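Local coordinates for single-stranded-DNA-specific exonuclease RecJ (Thermus thermophilus, PDB 2ZXR), which degrades single-stranded DNA exonucleolytically in the 5' to 3' direction, using divalent metal ions such as magnesium or manganese, at residues 233-236 / 237-241; 247-250 / 251-255; 634-637 / 638-642; 583-586 / 587-590. All coordinates share one frame; numbering follows the deposited sequence.

Contact 1 (233-236 / 237-241); sequences VKEG and LARIP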
loop_
_atom_site.group_PDB
_atom_site.type_symbol
_atom_site.label_atom_id
_atom_site.label_comp_id
_atom_site.label_asym_id
_atom_site.label_seq_id
_atom_site.Cartn_x
_atom_site.Cartn_y
_atom_site.Cartn_z
ATOM N N VAL A 233 -13.032 -7.266 -6.077
ATOM C CA VAL A 233 -12.709 -5.977 -6.674
ATOM C C VAL A 233 -12.440 -6.108 -8.191
ATOM O O VAL A 233 -12.914 -5.303 -8.973
ATOM C CB VAL A 233 -11.517 -5.317 -5.899
ATOM C CG1 VAL A 233 -10.933 -4.136 -6.675
ATOM C CG2 VAL A 233 -12.047 -4.837 -4.507
ATOM N N LYS A 234 -11.716 -7.135 -8.610
ATOM C CA LYS A 234 -11.467 -7.286 -10.039
ATOM C C LYS A 234 -12.816 -7.397 -10.772
ATOM O O LYS A 234 -13.044 -6.722 -11.768
ATOM C CB LYS A 234 -10.600 -8.518 -10.315
ATOM C CG LYS A 234 -9.137 -8.380 -9.813
ATOM C CD LYS A 234 -8.386 -9.753 -9.857
ATOM C CE LYS A 234 -7.662 -9.979 -11.172
ATOM N NZ LYS A 234 -6.236 -9.459 -11.074
ATOM N N GLU A 235 -13.706 -8.236 -10.265
ATOM C CA GLU A 235 -15.021 -8.402 -10.875
ATOM C C GLU A 235 -15.814 -7.080 -10.890
ATOM O O GLU A 235 -16.318 -6.667 -11.928
ATOM C CB GLU A 235 -15.813 -9.468 -10.108
ATOM C CG GLU A 235 -17.191 -9.827 -10.691
ATOM C CD GLU A 235 -17.106 -10.476 -12.072
ATOM O OE1 GLU A 235 -16.140 -11.215 -12.333
ATOM O OE2 GLU A 235 -18.011 -10.272 -12.892
ATOM N N GLY A 236 -15.924 -6.423 -9.737
ATOM C CA GLY A 236 -16.684 -5.190 -9.660
ATOM C C GLY A 236 -16.125 -4.019 -10.449
ATOM O O GLY A 236 -16.890 -3.283 -11.081
ATOM N N LEU A 237 -14.809 -3.834 -10.430
ATOM C CA LEU A 237 -14.230 -2.723 -11.177
ATOM C C LEU A 237 -14.536 -2.892 -12.648
ATOM O O LEU A 237 -14.768 -1.914 -13.352
ATOM C CB LEU A 237 -12.714 -2.650 -10.982
ATOM C CG LEU A 237 -12.138 -2.276 -9.613
ATOM C CD1 LEU A 237 -10.598 -2.315 -9.656
ATOM C CD2 LEU A 237 -12.609 -0.908 -9.244
ATOM N N ALA A 238 -14.523 -4.142 -13.111
ATOM C CA ALA A 238 -14.822 -4.437 -14.515
ATOM C C ALA A 238 -16.298 -4.136 -14.842
ATOM O O ALA A 238 -16.612 -3.762 -15.967
ATOM C CB ALA A 238 -14.512 -5.930 -14.827
ATOM N N ARG A 239 -17.194 -4.271 -13.857
ATOM C CA ARG A 239 -18.629 -4.038 -14.131
ATOM C C ARG A 239 -19.115 -2.583 -14.048
ATOM O O ARG A 239 -20.154 -2.231 -14.607
ATOM C CB ARG A 239 -19.485 -4.984 -13.240
ATOM C CG ARG A 239 -19.110 -6.481 -13.523
ATOM C CD ARG A 239 -19.786 -7.605 -12.685
ATOM N NE ARG A 239 -21.128 -7.818 -13.179
ATOM C CZ ARG A 239 -21.542 -8.839 -13.921
ATOM N NH1 ARG A 239 -20.742 -9.826 -14.281
ATOM N NH2 ARG A 239 -22.773 -8.815 -14.357
ATOM N N ILE A 240 -18.347 -1.718 -13.400
ATOM C CA ILE A 240 -18.779 -0.344 -13.255
ATOM C C ILE A 240 -19.119 0.412 -14.544
ATOM O O ILE A 240 -20.148 1.068 -14.620
ATOM C CB ILE A 240 -17.742 0.476 -12.431
ATOM C CG1 ILE A 240 -17.838 0.083 -10.950
ATOM C CG2 ILE A 240 -17.976 1.992 -12.619
ATOM C CD1 ILE A 240 -16.675 0.569 -10.119
ATOM N N PRO A 241 -18.273 0.313 -15.579
ATOM C CA PRO A 241 -18.602 1.054 -16.806
ATOM C C PRO A 241 -19.971 0.778 -17.428
ATOM O O PRO A 241 -20.537 1.642 -18.087
ATOM C CB PRO A 241 -17.429 0.723 -17.746
ATOM C CG PRO A 241 -16.274 0.475 -16.770
ATOM C CD PRO A 241 -16.965 -0.360 -15.698
#

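Contact 2 (247-250 / 251-255); sequences GLRL and LAEAV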
loop_
_atom_site.group_PDB
_atom_site.type_symbol
_atom_site.label_atom_id
_atom_site.label_comp_id
_atom_site.label_asym_id
_atom_site.label_seq_id
_atom_site.Cartn_x
_atom_site.Cartn_y
_atom_site.Cartn_z
ATOM N N GLY A 247 -26.880 5.142 -11.305
ATOM C CA GLY A 247 -26.255 6.149 -10.456
ATOM C C GLY A 247 -24.757 5.922 -10.254
ATOM O O GLY A 247 -23.964 6.876 -10.217
ATOM N N LEU A 248 -24.364 4.658 -10.129
ATOM C CA LEU A 248 -22.961 4.337 -9.939
ATOM C C LEU A 248 -22.222 4.577 -11.261
ATOM O O LEU A 248 -21.138 5.153 -11.295
ATOM C CB LEU A 248 -22.807 2.880 -9.510
ATOM C CG LEU A 248 -21.346 2.442 -9.343
ATOM C CD1 LEU A 248 -20.650 3.340 -8.300
ATOM C CD2 LEU A 248 -21.300 0.967 -8.907
ATOM N N ARG A 249 -22.807 4.130 -12.361
ATOM C CA ARG A 249 -22.155 4.342 -13.642
ATOM C C ARG A 249 -21.933 5.853 -13.874
ATOM O O ARG A 249 -20.854 6.283 -14.242
ATOM C CB ARG A 249 -23.008 3.745 -14.773
ATOM C CG ARG A 249 -22.496 4.104 -16.137
ATOM C CD ARG A 249 -23.299 3.450 -17.237
ATOM N NE ARG A 249 -22.993 4.083 -18.517
ATOM C CZ ARG A 249 -23.526 3.727 -19.679
ATOM N NH1 ARG A 249 -24.405 2.724 -19.731
ATOM N NH2 ARG A 249 -23.182 4.379 -20.785
ATOM N N LEU A 250 -22.958 6.654 -13.627
ATOM C CA LEU A 250 -22.868 8.102 -13.808
ATOM C C LEU A 250 -21.868 8.747 -12.825
ATOM O O LEU A 250 -21.142 9.669 -13.187
ATOM C CB LEU A 250 -24.275 8.719 -13.653
ATOM C CG LEU A 250 -24.953 9.519 -14.794
ATOM C CD1 LEU A 250 -24.723 8.881 -16.171
ATOM C CD2 LEU A 250 -26.474 9.645 -14.488
ATOM N N LEU A 251 -21.820 8.285 -11.579
ATOM C CA LEU A 251 -20.855 8.892 -10.663
ATOM C C LEU A 251 -19.453 8.569 -11.195
ATOM O O LEU A 251 -18.581 9.444 -11.244
ATOM C CB LEU A 251 -21.020 8.346 -9.247
ATOM C CG LEU A 251 -20.035 8.831 -8.178
ATOM C CD1 LEU A 251 -19.971 10.378 -8.138
ATOM C CD2 LEU A 251 -20.512 8.284 -6.822
ATOM N N ALA A 252 -19.250 7.317 -11.613
ATOM C CA ALA A 252 -17.955 6.886 -12.148
ATOM C C ALA A 252 -17.543 7.722 -13.374
ATOM O O ALA A 252 -16.413 8.201 -13.452
ATOM C CB ALA A 252 -18.005 5.419 -12.504
ATOM N N GLU A 253 -18.443 7.893 -14.334
ATOM C CA GLU A 253 -18.092 8.687 -15.521
ATOM C C GLU A 253 -17.791 10.140 -15.151
ATOM O O GLU A 253 -16.852 10.729 -15.683
ATOM C CB GLU A 253 -19.216 8.653 -16.542
ATOM C CG GLU A 253 -19.551 7.250 -16.983
ATOM C CD GLU A 253 -20.711 7.191 -17.962
ATOM O OE1 GLU A 253 -21.456 8.193 -18.066
ATOM O OE2 GLU A 253 -20.872 6.134 -18.615
ATOM N N ALA A 254 -18.564 10.695 -14.223
ATOM C CA ALA A 254 -18.373 12.083 -13.785
ATOM C C ALA A 254 -16.942 12.316 -13.343
ATOM O O ALA A 254 -16.382 13.388 -13.586
ATOM C CB ALA A 254 -19.332 12.440 -12.612
ATOM N N VAL A 255 -16.348 11.329 -12.683
ATOM C CA VAL A 255 -14.982 11.501 -12.217
ATOM C C VAL A 255 -13.919 10.953 -13.166
ATOM O O VAL A 255 -12.745 10.906 -12.816
ATOM C CB VAL A 255 -14.789 10.904 -10.810
ATOM C CG1 VAL A 255 -15.843 11.481 -9.874
ATOM C CG2 VAL A 255 -14.893 9.395 -10.853
#

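Contact 3 (634-637 / 638-642); sequences LLFA and YERRH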
loop_
_atom_site.group_PDB
_atom_site.type_symbol
_atom_site.label_atom_id
_atom_site.label_comp_id
_atom_site.label_asym_id
_atom_site.label_seq_id
_atom_site.Cartn_x
_atom_site.Cartn_y
_atom_site.Cartn_z
ATOM N N LEU A 634 25.148 -6.430 -6.909
ATOM C CA LEU A 634 26.536 -6.563 -6.445
ATOM C C LEU A 634 27.291 -5.263 -6.588
ATOM O O LEU A 634 27.905 -4.780 -5.637
ATOM C CB LEU A 634 27.280 -7.662 -7.224
ATOM C CG LEU A 634 27.158 -9.108 -6.753
ATOM C CD1 LEU A 634 27.920 -10.032 -7.709
ATOM C CD2 LEU A 634 27.723 -9.235 -5.342
ATOM N N LEU A 635 27.248 -4.698 -7.794
ATOM C CA LEU A 635 27.919 -3.434 -8.065
ATOM C C LEU A 635 27.397 -2.328 -7.190
ATOM O O LEU A 635 28.176 -1.512 -6.705
ATOM C CB LEU A 635 27.737 -3.007 -9.527
ATOM C CG LEU A 635 28.661 -3.584 -10.596
ATOM C CD1 LEU A 635 30.128 -3.244 -10.270
ATOM C CD2 LEU A 635 28.468 -5.064 -10.649
ATOM N N PHE A 636 26.072 -2.270 -7.012
ATOM C CA PHE A 636 25.479 -1.212 -6.189
ATOM C C PHE A 636 25.939 -1.336 -4.745
ATOM O O PHE A 636 26.391 -0.357 -4.166
ATOM C CB PHE A 636 23.938 -1.252 -6.225
ATOM C CG PHE A 636 23.285 -0.296 -5.255
ATOM C CD1 PHE A 636 23.223 1.075 -5.530
ATOM C CD2 PHE A 636 22.796 -0.756 -4.027
ATOM C CE1 PHE A 636 22.693 1.975 -4.594
ATOM C CE2 PHE A 636 22.262 0.131 -3.083
ATOM C CZ PHE A 636 22.210 1.502 -3.366
ATOM N N ALA A 637 25.808 -2.534 -4.163
ATOM C CA ALA A 637 26.224 -2.743 -2.777
ATOM C C ALA A 637 27.728 -2.551 -2.616
ATOM O O ALA A 637 28.185 -2.113 -1.558
ATOM C CB ALA A 637 25.819 -4.142 -2.277
ATOM N N TYR A 638 28.492 -2.891 -3.648
ATOM C CA TYR A 638 29.945 -2.707 -3.582
ATOM C C TYR A 638 30.261 -1.216 -3.480
ATOM O O TYR A 638 30.924 -0.785 -2.533
ATOM C CB TYR A 638 30.632 -3.308 -4.815
ATOM C CG TYR A 638 32.132 -3.122 -4.813
ATOM C CD1 TYR A 638 32.745 -2.233 -5.695
ATOM C CD2 TYR A 638 32.943 -3.842 -3.926
ATOM C CE1 TYR A 638 34.130 -2.063 -5.709
ATOM C CE2 TYR A 638 34.322 -3.682 -3.924
ATOM C CZ TYR A 638 34.919 -2.788 -4.823
ATOM O OH TYR A 638 36.300 -2.632 -4.842
ATOM N N GLU A 639 29.771 -0.432 -4.443
ATOM C CA GLU A 639 29.992 1.017 -4.456
ATOM C C GLU A 639 29.502 1.707 -3.171
ATOM O O GLU A 639 30.120 2.649 -2.679
ATOM C CB GLU A 639 29.308 1.658 -5.684
ATOM C CG GLU A 639 29.777 1.063 -7.035
ATOM C CD GLU A 639 29.097 1.678 -8.284
ATOM O OE1 GLU A 639 29.353 1.160 -9.407
ATOM O OE2 GLU A 639 28.322 2.668 -8.147
ATOM N N ARG A 640 28.401 1.226 -2.609
ATOM C CA ARG A 640 27.868 1.826 -1.388
ATOM C C ARG A 640 28.505 1.239 -0.122
ATOM O O ARG A 640 28.140 1.619 0.987
ATOM C CB ARG A 640 26.344 1.606 -1.327
ATOM C CG ARG A 640 25.584 2.551 -0.420
ATOM C CD ARG A 640 24.840 3.625 -1.220
ATOM N NE ARG A 640 25.701 4.356 -2.158
ATOM C CZ ARG A 640 26.109 3.896 -3.347
ATOM N NH1 ARG A 640 25.736 2.691 -3.773
ATOM N NH2 ARG A 640 26.907 4.640 -4.114
ATOM N N ARG A 641 29.438 0.305 -0.279
ATOM C CA ARG A 641 30.070 -0.326 0.885
ATOM C C ARG A 641 28.998 -0.866 1.825
ATOM O O ARG A 641 29.048 -0.649 3.024
ATOM C CB ARG A 641 30.940 0.682 1.654
ATOM C CG ARG A 641 32.400 0.728 1.238
ATOM C CD ARG A 641 32.584 1.464 -0.053
ATOM N NE ARG A 641 33.100 0.599 -1.111
ATOM C CZ ARG A 641 33.464 1.041 -2.313
ATOM N NH1 ARG A 641 33.365 2.339 -2.597
ATOM N NH2 ARG A 641 33.918 0.193 -3.227
ATOM N N HIS A 642 28.006 -1.556 1.283
ATOM C CA HIS A 642 26.954 -2.090 2.130
ATOM C C HIS A 642 27.171 -3.586 2.337
ATOM O O HIS A 642 26.778 -4.403 1.505
ATOM C CB HIS A 642 25.579 -1.804 1.504
ATOM C CG HIS A 642 24.445 -2.000 2.453
ATOM N ND1 HIS A 642 24.086 -3.241 2.926
ATOM C CD2 HIS A 642 23.636 -1.108 3.076
ATOM C CE1 HIS A 642 23.105 -3.111 3.803
ATOM N NE2 HIS A 642 22.815 -1.827 3.914
#

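Contact 4 (583-586 / 587-590); sequences EEAG and LWLG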
loop_
_atom_site.group_PDB
_atom_site.type_symbol
_atom_site.label_atom_id
_atom_site.label_comp_id
_atom_site.label_asym_id
_atom_site.label_seq_id
_atom_site.Cartn_x
_atom_site.Cartn_y
_atom_site.Cartn_z
ATOM N N GLU A 583 39.144 -19.450 1.041
ATOM C CA GLU A 583 38.777 -19.899 2.380
ATOM C C GLU A 583 39.856 -19.529 3.418
ATOM O O GLU A 583 39.630 -19.639 4.630
ATOM C CB GLU A 583 38.528 -21.415 2.395
ATOM C CG GLU A 583 39.774 -22.234 2.102
ATOM C CD GLU A 583 40.008 -22.462 0.621
ATOM O OE1 GLU A 583 39.488 -21.682 -0.213
ATOM O OE2 GLU A 583 40.736 -23.430 0.295
ATOM N N GLU A 584 41.032 -19.101 2.971
ATOM C CA GLU A 584 42.013 -18.709 3.973
ATOM C C GLU A 584 42.467 -17.248 3.880
ATOM O O GLU A 584 42.949 -16.695 4.860
ATOM C CB GLU A 584 43.207 -19.684 4.016
ATOM C CG GLU A 584 44.173 -19.643 2.872
ATOM C CD GLU A 584 45.070 -20.892 2.869
ATOM O OE1 GLU A 584 46.230 -20.810 2.404
ATOM O OE2 GLU A 584 44.597 -21.961 3.329
ATOM N N ALA A 585 42.302 -16.618 2.726
ATOM C CA ALA A 585 42.659 -15.207 2.600
ATOM C C ALA A 585 41.548 -14.320 3.209
ATOM O O ALA A 585 40.360 -14.521 2.944
ATOM C CB ALA A 585 42.833 -14.849 1.147
ATOM N N GLY A 586 41.935 -13.347 4.022
ATOM C CA GLY A 586 40.956 -12.431 4.578
ATOM C C GLY A 586 40.706 -11.244 3.637
ATOM O O GLY A 586 39.912 -10.343 3.946
ATOM N N LEU A 587 41.389 -11.225 2.488
ATOM C CA LEU A 587 41.230 -10.137 1.514
ATOM C C LEU A 587 41.026 -10.719 0.119
ATOM O O LEU A 587 41.805 -11.569 -0.311
ATOM C CB LEU A 587 42.476 -9.249 1.498
ATOM C CG LEU A 587 42.394 -8.078 0.527
ATOM C CD1 LEU A 587 41.416 -7.042 1.111
ATOM C CD2 LEU A 587 43.774 -7.458 0.300
ATOM N N TRP A 588 39.996 -10.266 -0.591
ATOM C CA TRP A 588 39.724 -10.799 -1.933
ATOM C C TRP A 588 39.767 -9.695 -2.960
ATOM O O TRP A 588 39.345 -8.566 -2.690
ATOM C CB TRP A 588 38.334 -11.475 -1.997
ATOM C CG TRP A 588 38.116 -12.708 -1.120
ATOM C CD1 TRP A 588 39.054 -13.386 -0.380
ATOM C CD2 TRP A 588 36.882 -13.425 -0.944
ATOM N NE1 TRP A 588 38.475 -14.482 0.244
ATOM C CE2 TRP A 588 37.145 -14.522 -0.086
ATOM C CE3 TRP A 588 35.581 -13.244 -1.428
ATOM C CZ2 TRP A 588 36.148 -15.430 0.298
ATOM C CZ3 TRP A 588 34.587 -14.157 -1.043
ATOM C CH2 TRP A 588 34.882 -15.229 -0.192
ATOM N N LEU A 589 40.266 -10.013 -4.145
ATOM C CA LEU A 589 40.347 -9.025 -5.208
ATOM C C LEU A 589 39.364 -9.393 -6.309
ATOM O O LEU A 589 39.354 -8.788 -7.369
ATOM C CB LEU A 589 41.763 -8.990 -5.775
ATOM C CG LEU A 589 42.858 -8.590 -4.793
ATOM C CD1 LEU A 589 44.210 -8.577 -5.511
ATOM C CD2 LEU A 589 42.554 -7.210 -4.221
ATOM N N GLY A 590 38.546 -10.406 -6.045
ATOM C CA GLY A 590 37.590 -10.853 -7.024
ATOM C C GLY A 590 36.673 -11.816 -6.321
ATOM O O GLY A 590 36.810 -12.047 -5.110
#

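Contact 1 (233-236 / 237-241)
Leu237 opens the second half of this helical run by bonding back to Val233: its backbone N reaches Val233 O at 2.8 Å with a nearly straight N-H (169°). The two side chains one turn apart lie side by side and point the same way, so that Leu237 CD1 rests against Val233 CG1 at 3.5 Å and forms a small apolar patch on the buried face of the helix. Ala238 continues the i to i+4 pattern with a longer bond from its N to Lys234 O, 3.3 Å. Arg239 carries the polar side of the contact. Its NH1 meets Glu235 OE2 at 3.1 Å in a salt bridge, with the oxygen at the edge of the guanidinium and close to its plane; carboxylate and guanidinium are turned 35° against each other. Glu235 has CG anti to the backbone N (chi1 -176°) and then bends at chi2, which swings the carboxylate along the helix to its partner. From here the backbone tightens: Gly236 O receives weak bonds from both Arg239 N, at 3.0 Å, and Ile240 N, at 3.2 Å, as the chain passes into the 3-10 segment 240-241. Ile240 CG1 also comes within 3.5 Å of Gly236 O. Val233 packs on Thr218 and Ile219 of helix 211-220, and its side chain lies about 10 Å from those of the metal ligands Asp84 and Asp221. Leu237 faces Ala261 and Val264 of helix 261-277, while Ile240 turns to Leu248 and Ala252 of helix 246-254.

Contact 2 (247-250 / 251-255)
Arg249 and Glu253, one turn apart on helix 246-254, are joined by a salt bridge made through the NE of the arginine. The bond from Arg249 NE to Glu253 OE2 is 3.0 Å long and nearly straight, 172° at the hydrogen. It leaves NE within the plane of the guanidinium but comes down on the oxygen from above the carboxylate plane, the two flat groups standing 72° apart. Arg249 NH2 is farther from the same oxygen, at 3.6 Å, so this is a one-point contact and not a paired, fork-like one. On the other branch, Leu250 CD1 lies 3.8 Å from Glu253 OE1, where the two side chains cross.

The torsions set up the meeting. Arg249 starts with CG anti to its own N (chi1 172°) and stays extended to NE, while Glu253 CG sits beside its backbone N and passes 3.2 Å from Arg249 O. Behind the side chains runs regular alpha-helical bonding, including Glu253 N to Arg249 O at 2.9 Å, which fixes the spacing of the pair. The final turn is held by Ala254 N bonding to Leu250 O at 3.0 Å, before Val255 leaves helical geometry.

Farther out, Leu251 packs on Ile268 of helix 261-277, Leu248 on Val216 of helix 211-220, and Leu250 on Ala296 and Gln297 of helix 293-321. The helix is thus amphipathic: Leu248 and Leu251 are buried against the neighbouring helices, with Leu250 at the border, whereas the ion pair lies on an exposed flank, where solvent would probably screen much of its attraction.

Contact 3 (634-637 / 638-642)
Phe636 presents one face of its ring to the guanidinium of Arg640, whose NH1 stands over that face, 3.2 Å from Phe636 CE1. The ring and guanidinium planes are 31° apart, so the overlap is oblique and is made through one nitrogen, nearest the CE1 atom, while Arg640 CD passes 4.0 Å from Phe636 CZ. With CG anti to its N (chi1 173°), the phenyl group leans along the helix toward the arginine; the arginine in turn bends at chi2 and chi3 and folds its end back over the ring. Arg640 has its cation-pi partner in Phe465.

The backbone below is closing helix 624-639. Glu639 N bonds to Leu635 O at 3.0 Å, almost straight, and Arg640 N to Phe636 O at 3.0 Å. Arg641 then takes a positive phi, 53°, and the chain turns back on the last turn in a Schellman motif: His642 N reaches Ala637 O at 2.9 Å, and Arg641 N reaches Tyr638 O at 2.9 Å. His642 is at once the N-cap of the following helix, 643-655, its ND1 accepting from Leu645 N while NE2 bonds to Leu533 O. One residue therefore serves the end of one helix and the start of the next.

Over one face of the Tyr638 ring, offset toward its rim, lies Arg641 NH2, 3.3 Å above the plane. The Tyr638 hydroxyl bonds to Leu605 N, and Glu639 OE1 makes a salt bridge with Arg612.

Contact 4 (583-586 / 587-590)
Trp588 turns its indole NH back to the loop that leads into its own strand. The polar part of this contact is a single weak hydrogen bond, from Trp588 NE1 to Ala585 O at 3.3 Å, with the N-H bent to 125° and the carbonyl oxygen lying oblique to the ring. Pro582 O, earlier in the same loop, is the stronger partner of the indole N-H, and Ala585 O a weak second one. Trp588 CG stands beside the backbone N (chi1 -63°), which carries the five-membered ring back toward the loop.

The apolar part is slight. Ala585 CB approaches Trp588 CD1 at 4.3 Å. Tyr560 meets the tryptophan edge-to-face, and Val601 and Val603 of strand 601-603 pack against it.

Backbone bonds place the segment in the parallel sheet of the C-terminal domain: Leu587 pairs with Tyr560 of strand 558-560 on one side, Trp588 with Glu602 of strand 601-603 on the other, so strand 587-588 lies between them. Because the bond to Ala585 O is long and bent, the position of the indole probably depends more on Pro582 O and on the surrounding aromatic and aliphatic packing.

In the fold
From the N terminus, contact 1 comes first, ending helix 227-239, and contact 2 follows on helix 246-254. Both bridge neighbouring turns of a helix; none of the four nests in or crosses another, and all lie in series. The first two touch: the chain just past helix 227-239 packs on helix 246-254, with Pro241 O 3.4 Å from Arg249 CD, beside helices 211-220 and 261-277. Far along the chain, contact 4 closes the loop before strand 587-588, and contact 3 joins helix 624-639 to helix 643-655. These two share the C-terminal domain, their centres about 17 Å apart, yet do not touch. Centres of contacts 1 and 3 are about 44 Å apart, on opposite sides of the chain's centre.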